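Local coordinates for SusD homolog (Bacteroides thetaiotaomicron VPI-5482, PDB 3IV0), which is of unknown function but, as a SusD-family protein of the outer membrane, probably binds glycans for uptake, at residues A414-R419 with Y431-T436. Residues are numbered along the deposited sequence; the frame is centred on the assembly and turned at random.
Sequences AIFWER and YDLVRT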
# COMPACT_ATOMS: atom_id res chain seq x y z
N ALA A 414 7.27 -2.51 -19.76
CA ALA A 414 5.82 -2.64 -19.92
C ALA A 414 5.15 -2.97 -18.59
O ALA A 414 4.06 -2.49 -18.30
CB ALA A 414 5.46 -3.72 -20.99
N ILE A 415 5.76 -3.86 -17.83
CA ILE A 415 5.17 -4.27 -16.56
C ILE A 415 5.21 -3.10 -15.55
O ILE A 415 4.21 -2.87 -14.86
CB ILE A 415 5.87 -5.51 -16.02
CG1 ILE A 415 5.64 -6.72 -16.94
CG2 ILE A 415 5.41 -5.81 -14.57
CD1 ILE A 415 6.65 -7.87 -16.73
N PHE A 416 6.33 -2.36 -15.50
CA PHE A 416 6.41 -1.18 -14.63
C PHE A 416 5.31 -0.19 -15.00
O PHE A 416 4.58 0.27 -14.13
CB PHE A 416 7.76 -0.49 -14.76
CG PHE A 416 7.78 0.86 -14.16
CD1 PHE A 416 7.90 1.03 -12.80
CD2 PHE A 416 7.65 1.98 -14.95
CE1 PHE A 416 7.85 2.31 -12.25
CE2 PHE A 416 7.63 3.25 -14.41
CZ PHE A 416 7.74 3.40 -13.04
N TRP A 417 5.12 0.11 -16.27
CA TRP A 417 4.16 1.13 -16.66
C TRP A 417 2.75 0.62 -16.45
O TRP A 417 1.84 1.40 -16.13
CB TRP A 417 4.38 1.58 -18.11
CG TRP A 417 5.58 2.45 -18.27
CD1 TRP A 417 6.72 2.14 -18.91
CD2 TRP A 417 5.74 3.78 -17.77
NE1 TRP A 417 7.60 3.19 -18.84
CE2 TRP A 417 7.02 4.21 -18.14
CE3 TRP A 417 4.94 4.64 -17.04
CZ2 TRP A 417 7.51 5.47 -17.83
CZ3 TRP A 417 5.43 5.89 -16.72
CH2 TRP A 417 6.70 6.29 -17.12
N GLU A 418 2.55 -0.68 -16.62
CA GLU A 418 1.25 -1.25 -16.36
C GLU A 418 0.86 -1.10 -14.89
O GLU A 418 -0.30 -0.87 -14.57
CB GLU A 418 1.13 -2.72 -16.83
CG GLU A 418 -0.30 -3.23 -16.93
CD GLU A 418 -1.13 -2.57 -18.01
OE1 GLU A 418 -0.56 -1.88 -18.88
OE2 GLU A 418 -2.35 -2.78 -17.96
N ARG A 419 1.80 -1.34 -13.98
CA ARG A 419 1.51 -1.11 -12.56
C ARG A 419 1.17 0.35 -12.32
O ARG A 419 0.28 0.66 -11.52
CB ARG A 419 2.70 -1.51 -11.66
CG ARG A 419 2.83 -3.03 -11.45
CD ARG A 419 3.90 -3.46 -10.43
NE ARG A 419 3.71 -2.85 -9.11
CZ ARG A 419 2.91 -3.31 -8.16
NH1 ARG A 419 2.16 -4.38 -8.36
NH2 ARG A 419 2.80 -2.69 -7.00
N TYR A 431 6.44 4.00 -3.82
CA TYR A 431 7.14 2.86 -3.27
C TYR A 431 7.67 1.95 -4.39
O TYR A 431 8.79 1.44 -4.30
CB TYR A 431 6.18 2.14 -2.34
CG TYR A 431 5.88 2.91 -1.08
CD1 TYR A 431 6.90 3.33 -0.24
CD2 TYR A 431 4.58 3.14 -0.68
CE1 TYR A 431 6.62 4.02 0.94
CE2 TYR A 431 4.29 3.81 0.51
CZ TYR A 431 5.32 4.20 1.32
OH TYR A 431 5.07 4.81 2.56
N ASP A 432 6.92 1.83 -5.49
CA ASP A 432 7.42 1.10 -6.67
C ASP A 432 8.65 1.80 -7.23
O ASP A 432 9.61 1.15 -7.65
CB ASP A 432 6.33 1.02 -7.73
CG ASP A 432 5.29 -0.05 -7.44
OD1 ASP A 432 5.48 -0.89 -6.53
OD2 ASP A 432 4.35 -0.14 -8.27
N LEU A 433 8.61 3.13 -7.29
CA LEU A 433 9.77 3.83 -7.77
C LEU A 433 10.98 3.59 -6.91
O LEU A 433 12.11 3.47 -7.42
CB LEU A 433 9.49 5.33 -7.85
CG LEU A 433 8.53 5.81 -8.93
CD1 LEU A 433 8.32 7.31 -8.74
CD2 LEU A 433 9.09 5.56 -10.32
N VAL A 434 10.81 3.57 -5.59
CA VAL A 434 11.96 3.35 -4.72
C VAL A 434 12.54 1.94 -4.88
O VAL A 434 13.75 1.78 -5.05
CB VAL A 434 11.61 3.64 -3.24
CG1 VAL A 434 12.71 3.17 -2.28
CG2 VAL A 434 11.29 5.14 -3.05
N ARG A 435 11.68 0.92 -4.83
CA ARG A 435 12.19 -0.45 -4.80
C ARG A 435 12.76 -0.86 -6.16
O ARG A 435 13.47 -1.84 -6.23
CB ARG A 435 11.10 -1.45 -4.36
CG ARG A 435 9.96 -1.54 -5.36
CD ARG A 435 8.88 -2.53 -4.94
NE ARG A 435 7.87 -2.66 -5.97
CZ ARG A 435 8.03 -3.34 -7.11
NH1 ARG A 435 9.16 -3.95 -7.37
NH2 ARG A 435 7.05 -3.41 -7.97
N THR A 436 12.41 -0.15 -7.22
CA THR A 436 12.97 -0.45 -8.55
C THR A 436 14.15 0.46 -8.86
O THR A 436 14.79 0.30 -9.92
CB THR A 436 11.90 -0.27 -9.66
OG1 THR A 436 11.45 1.10 -9.64
CG2 THR A 436 10.75 -1.26 -9.50
O HOH W 1 5.37 0.28 -11.22
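The guanidinium of Arg419 meets the carboxylate of Asp432 along its edge, the two planes turned 59° apart, while the Arg435 guanidinium lies with its own edge toward Arg419 NE and CD. At the Phe416 ring, Leu433 CD2 sits at the edge, 3.7 Å from CZ; the same ring turns CE2 onto one face of its neighbour Trp417. Arg419 grips Asp432 side-on: NE reaches OD2 at 2.9 Å on the syn side, though well out of the carboxylate plane, and NH2 reaches the syn lone pair of OD1 at 3.3 Å. A bend at chi3 (56°) swings the guanidinium round to the carboxylate. Arg435, three residues after Asp432 on the same helix, meets Asp432 OD1 from above the carboxylate plane, with Arg435 NE at 3.0 Å and NH2 more distant. OD1 thus accepts from three nitrogens, and a water bridges OD2 to Phe416 O, so both buried oxygens are satisfied. Arg419 NE and Arg435 NH2 come within 3.6 Å, a closeness that the shared carboxylate between them, and Glu376 bound to Arg435 NH1, probably offset. Lys438 and Tyr444 also pack on Phe416, and Leu373 of helix 367-381 touches both arginines. With axes 11.5 Å apart and 156° between their directions, the segments are joined by side chains, chiefly the long arm of Arg419 reaching Asp432, and by one bridging water, without close backbone approach. This buried Arg-Asp-Arg salt-bridge network links helix 408-422 to helix 429-436, two consecutive helices that make a near-antiparallel helical hairpin within the SusD-family region.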